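Local coordinates for chitin binding protein (Streptomyces lividans, PDB 5FTZ) that binds copper through a histidine brace and, as an AA10 lytic polysaccharide monooxygenase, probably cleaves chitin or related polysaccharides oxidatively, at residues 1-9 and 81-91; 10-21 and 59-70. All coordinates share one frame; numbering follows the deposited sequence.

Contact 1: 1-9 and 81-91; sequences HGYTDLPVS and YTFRWQFTARH. With CU (copper (II) ion), chain B.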
loop_
_atom_site.group_PDB
_atom_site.type_symbol
_atom_site.label_atom_id
_atom_site.label_comp_id
_atom_site.label_asym_id
_atom_site.label_seq_id
_atom_site.Cartn_x
_atom_site.Cartn_y
_atom_site.Cartn_z
ATOM N N HIS A 1 -6.265 -14.961 -2.703
ATOM C CA HIS A 1 -7.105 -16.193 -2.874
ATOM C C HIS A 1 -7.045 -17.036 -1.636
ATOM O O HIS A 1 -5.980 -17.349 -1.101
ATOM C CB HIS A 1 -6.730 -16.974 -4.135
ATOM C CG HIS A 1 -7.148 -16.279 -5.400
ATOM N ND1 HIS A 1 -6.680 -15.044 -5.766
ATOM C CD2 HIS A 1 -8.031 -16.619 -6.360
ATOM C CE1 HIS A 1 -7.248 -14.638 -6.883
ATOM N NE2 HIS A 1 -8.068 -15.591 -7.269
ATOM N N GLY A 2 -8.225 -17.364 -1.124
ATOM C CA GLY A 2 -8.333 -18.144 0.086
ATOM C C GLY A 2 -9.759 -18.302 0.530
ATOM O O GLY A 2 -10.667 -17.704 -0.043
ATOM N N TYR A 3 -9.938 -19.023 1.644
ATOM C CA TYR A 3 -11.273 -19.289 2.184
ATOM C C TYR A 3 -11.103 -19.598 3.668
ATOM O O TYR A 3 -10.020 -19.960 4.126
ATOM C CB TYR A 3 -11.922 -20.501 1.464
ATOM C CG TYR A 3 -11.066 -21.718 1.410
ATOM C CD1 TYR A 3 -11.011 -22.612 2.466
ATOM C CD2 TYR A 3 -10.245 -21.949 0.331
ATOM C CE1 TYR A 3 -10.124 -23.674 2.479
ATOM C CE2 TYR A 3 -9.390 -23.060 0.272
ATOM C CZ TYR A 3 -9.334 -23.920 1.363
ATOM O OH TYR A 3 -8.541 -25.050 1.394
ATOM N N THR A 4 -12.198 -19.627 4.377
ATOM C CA THR A 4 -12.160 -20.054 5.771
ATOM C C THR A 4 -12.388 -21.560 5.855
ATOM O O THR A 4 -13.293 -22.121 5.216
ATOM C CB THR A 4 -13.229 -19.354 6.609
ATOM O OG1 THR A 4 -14.408 -19.339 5.845
ATOM C CG2 THR A 4 -12.847 -17.910 6.956
ATOM N N ASP A 5 -11.586 -22.188 6.693
ATOM C CA ASP A 5 -11.849 -23.592 7.039
ATOM C C ASP A 5 -12.270 -23.782 8.493
ATOM O O ASP A 5 -12.725 -24.846 8.812
ATOM C CB ASP A 5 -10.729 -24.561 6.597
ATOM C CG ASP A 5 -9.551 -24.461 7.388
ATOM O OD1 ASP A 5 -9.349 -23.502 8.108
ATOM O OD2 ASP A 5 -8.712 -25.409 7.355
ATOM N N LEU A 6 -12.261 -22.715 9.288
ATOM C CA LEU A 6 -12.877 -22.731 10.625
ATOM C C LEU A 6 -13.579 -21.409 10.846
ATOM O O LEU A 6 -12.908 -20.365 10.850
ATOM C CB LEU A 6 -11.875 -22.945 11.786
ATOM C CG LEU A 6 -11.200 -24.273 11.820
ATOM C CD1 LEU A 6 -10.050 -24.250 12.792
ATOM C CD2 LEU A 6 -12.200 -25.390 12.154
ATOM N N PRO A 7 -14.920 -21.386 11.015
ATOM C CA PRO A 7 -15.835 -22.495 10.774
ATOM C C PRO A 7 -15.854 -22.763 9.255
ATOM O O PRO A 7 -15.768 -21.805 8.473
ATOM C CB PRO A 7 -17.184 -21.911 11.245
ATOM C CG PRO A 7 -17.080 -20.435 11.068
ATOM C CD PRO A 7 -15.616 -20.098 11.181
ATOM N N VAL A 8 -15.926 -24.018 8.872
ATOM C CA VAL A 8 -15.774 -24.365 7.463
ATOM C C VAL A 8 -16.813 -23.671 6.601
ATOM O O VAL A 8 -18.017 -23.706 6.891
ATOM C CB VAL A 8 -15.704 -25.882 7.259
ATOM C CG1 VAL A 8 -16.991 -26.548 7.606
ATOM C CG2 VAL A 8 -15.270 -26.176 5.850
ATOM N N SER A 9 -16.368 -23.065 5.511
ATOM C CA SER A 9 -17.223 -22.302 4.611
ATOM C C SER A 9 -17.850 -23.168 3.555
ATOM O O SER A 9 -17.425 -24.281 3.279
ATOM C CB SER A 9 -16.425 -21.190 3.964
ATOM O OG SER A 9 -15.276 -21.715 3.276
ATOM N N TYR A 81 -13.177 -18.492 19.999
ATOM C CA TYR A 81 -13.118 -19.458 18.901
ATOM C C TYR A 81 -11.960 -19.108 17.994
ATOM O O TYR A 81 -11.659 -17.930 17.795
ATOM C CB TYR A 81 -14.447 -19.428 18.149
ATOM C CG TYR A 81 -14.605 -20.452 17.021
ATOM C CD1 TYR A 81 -15.035 -21.729 17.291
ATOM C CD2 TYR A 81 -14.345 -20.118 15.721
ATOM C CE1 TYR A 81 -15.190 -22.697 16.287
ATOM C CE2 TYR A 81 -14.455 -21.042 14.664
ATOM C CZ TYR A 81 -14.903 -22.310 14.953
ATOM O OH TYR A 81 -15.009 -23.275 13.929
ATOM N N THR A 82 -11.277 -20.110 17.465
ATOM C CA THR A 82 -10.231 -19.875 16.444
ATOM C C THR A 82 -10.832 -19.843 15.066
ATOM O O THR A 82 -11.328 -20.857 14.577
ATOM C CB THR A 82 -9.163 -20.944 16.531
ATOM O OG1 THR A 82 -8.452 -20.761 17.761
ATOM C CG2 THR A 82 -8.178 -20.847 15.391
ATOM N N PHE A 83 -10.778 -18.672 14.432
ATOM C CA PHE A 83 -11.187 -18.515 13.046
ATOM C C PHE A 83 -9.960 -18.766 12.203
ATOM O O PHE A 83 -8.862 -18.310 12.572
ATOM C CB PHE A 83 -11.767 -17.096 12.820
ATOM C CG PHE A 83 -13.040 -16.884 13.530
ATOM C CD1 PHE A 83 -13.047 -16.419 14.859
ATOM C CD2 PHE A 83 -14.239 -17.163 12.924
ATOM C CE1 PHE A 83 -14.232 -16.263 15.537
ATOM C CE2 PHE A 83 -15.428 -16.988 13.611
ATOM C CZ PHE A 83 -15.415 -16.548 14.916
ATOM N N ARG A 84 -10.082 -19.528 11.112
ATOM C CA ARG A 84 -8.919 -19.887 10.349
ATOM C C ARG A 84 -9.188 -19.785 8.846
ATOM O O ARG A 84 -10.220 -20.276 8.354
ATOM C CB ARG A 84 -8.499 -21.304 10.703
ATOM C CG ARG A 84 -7.200 -21.757 10.080
ATOM C CD ARG A 84 -6.686 -23.094 10.625
ATOM N NE ARG A 84 -7.457 -24.187 10.131
ATOM C CZ ARG A 84 -7.587 -25.377 10.726
ATOM N NH1 ARG A 84 -7.000 -25.626 11.897
ATOM N NH2 ARG A 84 -8.324 -26.311 10.159
ATOM N N TRP A 85 -8.238 -19.161 8.168
ATOM C CA TRP A 85 -8.182 -19.033 6.721
ATOM C C TRP A 85 -7.084 -19.901 6.194
ATOM O O TRP A 85 -5.964 -19.973 6.787
ATOM C CB TRP A 85 -7.869 -17.595 6.288
ATOM C CG TRP A 85 -9.030 -16.614 6.451
ATOM C CD1 TRP A 85 -9.447 -16.044 7.647
ATOM C CD2 TRP A 85 -9.936 -16.163 5.473
ATOM N NE1 TRP A 85 -10.540 -15.280 7.452
ATOM C CE2 TRP A 85 -10.837 -15.260 6.111
ATOM C CE3 TRP A 85 -10.047 -16.371 4.110
ATOM C CZ2 TRP A 85 -11.892 -14.652 5.394
ATOM C CZ3 TRP A 85 -11.072 -15.753 3.406
ATOM C CH2 TRP A 85 -11.966 -14.875 4.055
ATOM N N GLN A 86 -7.295 -20.417 4.998
ATOM C CA GLN A 86 -6.243 -21.081 4.210
ATOM C C GLN A 86 -6.092 -20.270 2.953
ATOM O O GLN A 86 -7.088 -19.906 2.298
ATOM C CB GLN A 86 -6.657 -22.508 3.833
ATOM C CG GLN A 86 -6.914 -23.411 5.011
ATOM C CD GLN A 86 -5.732 -23.805 5.852
ATOM O OE1 GLN A 86 -4.582 -23.541 5.500
ATOM N NE2 GLN A 86 -6.014 -24.454 6.967
ATOM N N PHE A 87 -4.860 -19.861 2.596
ATOM C CA PHE A 87 -4.653 -19.051 1.430
ATOM C C PHE A 87 -3.842 -19.808 0.343
ATOM O O PHE A 87 -2.920 -20.546 0.665
ATOM C CB PHE A 87 -3.853 -17.806 1.806
ATOM C CG PHE A 87 -4.509 -16.963 2.859
ATOM C CD1 PHE A 87 -5.632 -16.226 2.603
ATOM C CD2 PHE A 87 -4.025 -16.962 4.167
ATOM C CE1 PHE A 87 -6.212 -15.458 3.600
ATOM C CE2 PHE A 87 -4.612 -16.205 5.144
ATOM C CZ PHE A 87 -5.714 -15.451 4.876
ATOM N N THR A 88 -4.200 -19.596 -0.896
ATOM C CA THR A 88 -3.396 -20.043 -2.024
ATOM C C THR A 88 -2.577 -18.890 -2.593
ATOM O O THR A 88 -1.629 -19.162 -3.341
ATOM C CB THR A 88 -4.264 -20.632 -3.132
ATOM O OG1 THR A 88 -5.200 -19.651 -3.551
ATOM C CG2 THR A 88 -5.083 -21.804 -2.615
ATOM N N ALA A 89 -2.954 -17.633 -2.301
ATOM C CA ALA A 89 -2.148 -16.452 -2.639
ATOM C C ALA A 89 -2.269 -15.459 -1.464
ATOM O O ALA A 89 -3.384 -14.958 -1.161
ATOM C CB ALA A 89 -2.575 -15.850 -3.938
ATOM N N ARG A 90 -1.148 -15.145 -0.813
ATOM C CA ARG A 90 -1.123 -14.372 0.462
ATOM C C ARG A 90 -0.988 -12.838 0.280
ATOM O O ARG A 90 0.038 -12.224 0.589
ATOM C CB ARG A 90 0.035 -14.863 1.295
ATOM C CG ARG A 90 -0.161 -16.286 1.803
ATOM C CD ARG A 90 1.165 -16.960 2.035
ATOM N NE ARG A 90 1.951 -16.266 3.021
ATOM C CZ ARG A 90 3.190 -16.593 3.349
ATOM N NH1 ARG A 90 3.784 -17.673 2.810
ATOM N NH2 ARG A 90 3.821 -15.849 4.242
ATOM N N HIS A 91 -2.038 -12.238 -0.181
ATOM C CA HIS A 91 -1.958 -10.835 -0.587
ATOM C C HIS A 91 -1.822 -9.937 0.622
ATOM O O HIS A 91 -2.311 -10.274 1.725
ATOM C CB HIS A 91 -3.267 -10.419 -1.227
ATOM C CG HIS A 91 -3.655 -11.198 -2.435
ATOM N ND1 HIS A 91 -2.852 -11.284 -3.550
ATOM C CD2 HIS A 91 -4.757 -11.950 -2.696
ATOM C CE1 HIS A 91 -3.439 -12.030 -4.456
ATOM N NE2 HIS A 91 -4.584 -12.462 -3.955
HETATM CU CU CU B . -5.765 -13.829 -4.569
#
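H1 and H91 clasp a copper ion in the histidine brace of the AA10 monooxygenases. H1 binds through its amino N, 2.2 Å from the copper, and through ND1, 1.9 Å from it. H91 adds NE2, also 1.9 Å from the copper. Behind the brace, strand 2-6 pairs antiparallel with strand 81-87. H1 O accepts from T88 N and A89 N, both on one face of its carbonyl plane, which ties the N-terminus down. Y3 and Q86 form a hydrogen-bonded pair. D5 and L6 both face R84, a classic beta bulge. Here charge takes over. R84 grips D5 side-on, NE to OD1 at 2.9 Å and NH2 to OD2 at 3.0 Å. Its chain bends at chi3 (74°), which turns the guanidinium back toward D5. Q86 NE2 reaches D5 OD2 from the opposite face to R84 NH2; its OE1 is bonded to T134 OG1. L6 CD1 sits over the guanidinium centre, 3.4 Å from R84 CZ. A leucine in place of R84 would probably leave the D5 carboxylate without its countercharge, with Q86 NE2 still bonded to OD2. On the other sheet face, T4 CG2 lies over the W85 indole in a CH-pi contact, 3.4 Å from CE2.

Contact 2: 10-21 and 59-70; sequences RQKVCQNGTVGG and LDSPKQPNGQAW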
loop_
_atom_site.group_PDB
_atom_site.type_symbol
_atom_site.label_atom_id
_atom_site.label_comp_id
_atom_site.label_asym_id
_atom_site.label_seq_id
_atom_site.Cartn_x
_atom_site.Cartn_y
_atom_site.Cartn_z
ATOM N N ARG A 10 -18.918 -22.660 2.938
ATOM C CA ARG A 10 -19.618 -23.363 1.896
ATOM C C ARG A 10 -18.706 -23.757 0.763
ATOM O O ARG A 10 -18.860 -24.873 0.235
ATOM C CB ARG A 10 -20.859 -22.588 1.432
ATOM C CG ARG A 10 -21.977 -22.496 2.447
ATOM C CD ARG A 10 -23.134 -21.688 1.902
ATOM N NE ARG A 10 -24.207 -21.586 2.907
ATOM C CZ ARG A 10 -25.270 -20.794 2.788
ATOM N NH1 ARG A 10 -25.432 -20.049 1.716
ATOM N NH2 ARG A 10 -26.146 -20.741 3.800
ATOM N N GLN A 11 -17.827 -22.869 0.327
ATOM C CA GLN A 11 -16.958 -23.258 -0.767
ATOM C C GLN A 11 -16.079 -24.437 -0.390
ATOM O O GLN A 11 -15.778 -25.284 -1.258
ATOM C CB GLN A 11 -16.136 -22.063 -1.270
ATOM C CG GLN A 11 -15.353 -21.240 -0.249
ATOM C CD GLN A 11 -16.089 -20.023 0.184
ATOM O OE1 GLN A 11 -17.180 -20.121 0.725
ATOM N NE2 GLN A 11 -15.510 -18.873 -0.026
ATOM N N LYS A 12 -15.655 -24.506 0.860
ATOM C CA LYS A 12 -14.799 -25.612 1.268
ATOM C C LYS A 12 -15.581 -26.893 1.460
ATOM O O LYS A 12 -15.054 -27.973 1.107
ATOM C CB LYS A 12 -14.033 -25.224 2.525
ATOM C CG LYS A 12 -13.013 -26.256 3.020
ATOM C CD LYS A 12 -12.000 -26.646 1.954
ATOM C CE LYS A 12 -10.869 -27.436 2.599
ATOM N NZ LYS A 12 -9.841 -27.687 1.570
ATOM N N VAL A 13 -16.811 -26.861 1.968
ATOM C CA VAL A 13 -17.587 -28.075 2.035
ATOM C C VAL A 13 -17.922 -28.591 0.654
ATOM O O VAL A 13 -18.008 -29.817 0.466
ATOM C CB VAL A 13 -18.850 -28.028 2.914
ATOM C CG1 VAL A 13 -18.476 -27.670 4.354
ATOM C CG2 VAL A 13 -19.917 -27.164 2.426
ATOM N N CYS A 14 -18.035 -27.720 -0.328
ATOM C CA CYS A 14 -18.191 -28.164 -1.727
ATOM C C CYS A 14 -16.879 -28.818 -2.221
ATOM O O CYS A 14 -16.895 -29.963 -2.736
ATOM C CB CYS A 14 -18.603 -26.952 -2.559
ATOM S SG CYS A 14 -20.291 -26.384 -2.337
ATOM N N GLN A 15 -15.741 -28.261 -1.940
ATOM C CA GLN A 15 -14.477 -28.838 -2.421
ATOM C C GLN A 15 -14.149 -30.156 -1.712
ATOM O O GLN A 15 -13.598 -31.080 -2.363
ATOM C CB GLN A 15 -13.353 -27.849 -2.308
ATOM C CG GLN A 15 -12.007 -28.341 -2.836
ATOM C CD GLN A 15 -11.246 -29.092 -1.782
ATOM O OE1 GLN A 15 -11.417 -28.917 -0.565
ATOM N NE2 GLN A 15 -10.341 -29.961 -2.245
ATOM N N ASN A 16 -14.484 -30.298 -0.439
ATOM C CA ASN A 16 -13.932 -31.366 0.352
ATOM C C ASN A 16 -14.736 -32.657 0.275
ATOM O O ASN A 16 -14.361 -33.625 0.921
ATOM C CB ASN A 16 -13.573 -30.899 1.758
ATOM C CG ASN A 16 -14.717 -30.792 2.647
ATOM O OD1 ASN A 16 -15.842 -31.200 2.308
ATOM N ND2 ASN A 16 -14.468 -30.150 3.844
ATOM N N GLY A 17 -15.804 -32.663 -0.510
ATOM C CA GLY A 17 -16.555 -33.901 -0.686
ATOM C C GLY A 17 -17.755 -33.991 0.204
ATOM O O GLY A 17 -18.515 -34.961 0.127
ATOM N N THR A 18 -17.950 -33.020 1.089
ATOM C CA THR A 18 -19.034 -33.115 2.033
ATOM C C THR A 18 -20.387 -32.858 1.380
ATOM O O THR A 18 -21.394 -33.431 1.830
ATOM C CB THR A 18 -18.824 -32.146 3.219
ATOM O OG1 THR A 18 -17.534 -32.452 3.821
ATOM C CG2 THR A 18 -19.868 -32.343 4.297
ATOM N N VAL A 19 -20.398 -31.968 0.407
ATOM C CA VAL A 19 -21.589 -31.576 -0.327
ATOM C C VAL A 19 -21.290 -31.806 -1.771
ATOM O O VAL A 19 -20.305 -31.297 -2.287
ATOM C CB VAL A 19 -21.869 -30.053 -0.084
ATOM C CG1 VAL A 19 -22.898 -29.486 -1.000
ATOM C CG2 VAL A 19 -22.301 -29.870 1.364
ATOM N N GLY A 20 -22.178 -32.500 -2.450
ATOM C CA GLY A 20 -22.031 -32.712 -3.887
ATOM C C GLY A 20 -22.824 -31.720 -4.715
ATOM O O GLY A 20 -23.701 -31.013 -4.209
ATOM N N GLY A 21 -22.555 -31.634 -6.006
ATOM C CA GLY A 21 -23.398 -30.896 -6.934
ATOM C C GLY A 21 -23.145 -29.396 -7.028
ATOM O O GLY A 21 -23.904 -28.703 -7.658
ATOM N N LEU A 59 -23.375 -21.564 -4.034
ATOM C CA LEU A 59 -23.047 -21.086 -2.678
ATOM C C LEU A 59 -24.060 -20.160 -2.051
ATOM O O LEU A 59 -24.099 -20.052 -0.826
ATOM C CB LEU A 59 -21.699 -20.345 -2.707
ATOM C CG LEU A 59 -20.485 -21.113 -3.214
ATOM C CD1 LEU A 59 -19.239 -20.247 -3.138
ATOM C CD2 LEU A 59 -20.294 -22.413 -2.438
ATOM N N ASP A 60 -24.842 -19.482 -2.877
ATOM C CA ASP A 60 -25.880 -18.554 -2.385
ATOM C C ASP A 60 -27.213 -19.171 -2.016
ATOM O O ASP A 60 -28.060 -18.501 -1.406
ATOM C CB ASP A 60 -26.203 -17.534 -3.468
ATOM C CG ASP A 60 -25.087 -16.688 -3.855
ATOM O OD1 ASP A 60 -24.427 -16.124 -2.960
ATOM O OD2 ASP A 60 -24.920 -16.489 -5.098
ATOM N N SER A 61 -27.443 -20.403 -2.448
ATOM C CA SER A 61 -28.709 -21.062 -2.188
ATOM C C SER A 61 -28.906 -21.291 -0.691
ATOM O O SER A 61 -27.901 -21.529 0.025
ATOM C CB SER A 61 -28.741 -22.353 -2.935
ATOM O OG SER A 61 -29.929 -23.055 -2.624
ATOM N N PRO A 62 -30.160 -21.247 -0.203
ATOM C CA PRO A 62 -30.400 -21.534 1.204
ATOM C C PRO A 62 -30.206 -23.016 1.553
ATOM O O PRO A 62 -30.205 -23.349 2.735
ATOM C CB PRO A 62 -31.851 -21.144 1.366
ATOM C CG PRO A 62 -32.459 -21.192 0.034
ATOM C CD PRO A 62 -31.381 -20.819 -0.917
ATOM N N LYS A 63 -30.098 -23.901 0.554
ATOM C CA LYS A 63 -29.895 -25.326 0.770
ATOM C C LYS A 63 -28.695 -25.752 -0.058
ATOM O O LYS A 63 -28.311 -25.070 -1.018
ATOM C CB LYS A 63 -31.102 -26.107 0.293
ATOM C CG LYS A 63 -32.440 -25.734 0.949
ATOM C CD LYS A 63 -32.444 -26.168 2.347
ATOM C CE LYS A 63 -33.841 -26.088 2.949
ATOM N NZ LYS A 63 -33.880 -26.771 4.263
ATOM N N GLN A 64 -28.116 -26.906 0.280
ATOM C CA GLN A 64 -27.120 -27.492 -0.593
ATOM C C GLN A 64 -27.790 -27.915 -1.929
ATOM O O GLN A 64 -29.018 -27.895 -2.088
ATOM C CB GLN A 64 -26.332 -28.561 0.152
ATOM C CG GLN A 64 -27.112 -29.774 0.432
ATOM C CD GLN A 64 -26.217 -30.871 1.009
ATOM O OE1 GLN A 64 -25.592 -31.603 0.231
ATOM N NE2 GLN A 64 -26.233 -31.045 2.326
ATOM N N PRO A 65 -26.978 -28.191 -2.957
ATOM C CA PRO A 65 -27.549 -28.408 -4.278
ATOM C C PRO A 65 -28.650 -29.505 -4.340
ATOM O O PRO A 65 -29.624 -29.334 -5.074
ATOM C CB PRO A 65 -26.316 -28.793 -5.098
ATOM C CG PRO A 65 -25.229 -27.985 -4.454
ATOM C CD PRO A 65 -25.514 -28.046 -3.000
ATOM N N ASN A 66 -28.561 -30.544 -3.507
ATOM C CA ASN A 66 -29.576 -31.603 -3.508
ATOM C C ASN A 66 -30.833 -31.254 -2.724
ATOM O O ASN A 66 -31.695 -32.131 -2.571
ATOM C CB ASN A 66 -28.972 -32.926 -3.037
ATOM C CG ASN A 66 -28.678 -32.949 -1.582
ATOM O OD1 ASN A 66 -28.913 -32.005 -0.857
ATOM N ND2 ASN A 66 -28.124 -34.042 -1.144
ATOM N N GLY A 67 -30.917 -30.037 -2.205
ATOM C CA GLY A 67 -32.102 -29.602 -1.476
ATOM C C GLY A 67 -32.134 -29.910 -0.004
ATOM O O GLY A 67 -33.062 -29.460 0.719
ATOM N N GLN A 68 -31.110 -30.623 0.502
ATOM C CA GLN A 68 -30.996 -30.837 1.927
ATOM C C GLN A 68 -30.374 -29.599 2.603
ATOM O O GLN A 68 -29.751 -28.750 1.951
ATOM C CB GLN A 68 -30.158 -32.056 2.160
ATOM C CG GLN A 68 -30.762 -33.366 1.583
ATOM C CD GLN A 68 -31.954 -33.791 2.347
ATOM O OE1 GLN A 68 -31.830 -34.292 3.433
ATOM N NE2 GLN A 68 -33.140 -33.502 1.819
ATOM N N ALA A 69 -30.515 -29.481 3.905
ATOM C CA ALA A 69 -29.836 -28.422 4.626
ATOM C C ALA A 69 -28.312 -28.457 4.444
ATOM O O ALA A 69 -27.686 -29.496 4.302
ATOM C CB ALA A 69 -30.143 -28.534 6.108
ATOM N N TRP A 70 -27.692 -27.286 4.397
ATOM C CA TRP A 70 -26.257 -27.236 4.453
ATOM C C TRP A 70 -25.773 -27.867 5.728
ATOM O O TRP A 70 -26.400 -27.745 6.745
ATOM C CB TRP A 70 -25.722 -25.806 4.410
ATOM C CG TRP A 70 -25.907 -25.073 3.103
ATOM C CD1 TRP A 70 -26.868 -24.155 2.814
ATOM C CD2 TRP A 70 -25.059 -25.169 1.951
ATOM N NE1 TRP A 70 -26.688 -23.707 1.557
ATOM C CE2 TRP A 70 -25.593 -24.316 0.990
ATOM C CE3 TRP A 70 -23.904 -25.895 1.651
ATOM C CZ2 TRP A 70 -25.000 -24.148 -0.255
ATOM C CZ3 TRP A 70 -23.329 -25.709 0.391
ATOM C CH2 TRP A 70 -23.865 -24.862 -0.512
HETATM O O HOH W 1 -27.781 -18.268 1.261
HETATM O O HOH W 2 -23.618 -32.639 3.473
HETATM O O HOH W 3 -25.948 -31.435 -2.585
HETATM O O HOH W 4 -24.407 -33.799 -1.254
#
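A cation-pi stack joins the short helix 10-15 to the irregular loop 59-70, in the long connection between strands 33-35 and 73-74. The guanidinium of R10 lies flat on the indole of W70, with centres 3.8 Å apart and planes at 6°. R10 CD continues the stack as a CH-pi contact over the six-membered ring. Fully extended from CG to NE (chi2 179°, chi3 -179°), the R10 chain carries its methylenes and its charged end over the same face. The backbone at K63 and Q64 lies on the opposite face of the indole.

Polar bonds fix both flat groups. R10 NH1 donates to L59 O at 2.9 Å, nearly in the guanidinium plane. NH1 also donates to a water that bridges to D60 O. W70 NE1 donates to S61 O at 2.9 Å, in the plane of its ring.

Apolar groups pack beside the stack. C14 SG meets the W70 ring at its edge, 4.1 Å from CZ3, and touches L59 CD2. V19 CG1 lies 3.6 Å from P65 CD and also reaches W70 CZ3. Further out, water replaces direct bonds. Q64 OE1 is linked to G20 N by one water and to G20 O by another.

C14 is bonded to C22 in a disulfide, which anchors the helix to the chain beyond G21. Strand 162-171 completes the setting: D169 forms a salt bridge with R10 NE, and Q11 NE2 donates to Y165 O.

Strand 2-6 of contact 1 leads through residues 7-9 into helix 10-15 of contact 2. Contact 2 is nested inside the loop that contact 1 closes, and their centres lie about 17 Å apart. Contact 1 is strand pairing in the beta framework, buried on the T4 and W85 side and ending at the metal. Contact 2 is loop-to-helix packing, buried where the R10 guanidinium lies on the W70 indole but exposed at its glycine-rich and proline edge. Backbone bonds dominate the first; side-chain stacking and bridging waters dominate the second. They touch directly: Y3 OH lies 2.9 Å from K12 NZ, a probable hydrogen bond, and V8 packs on V13. Strand 162-171 borders both.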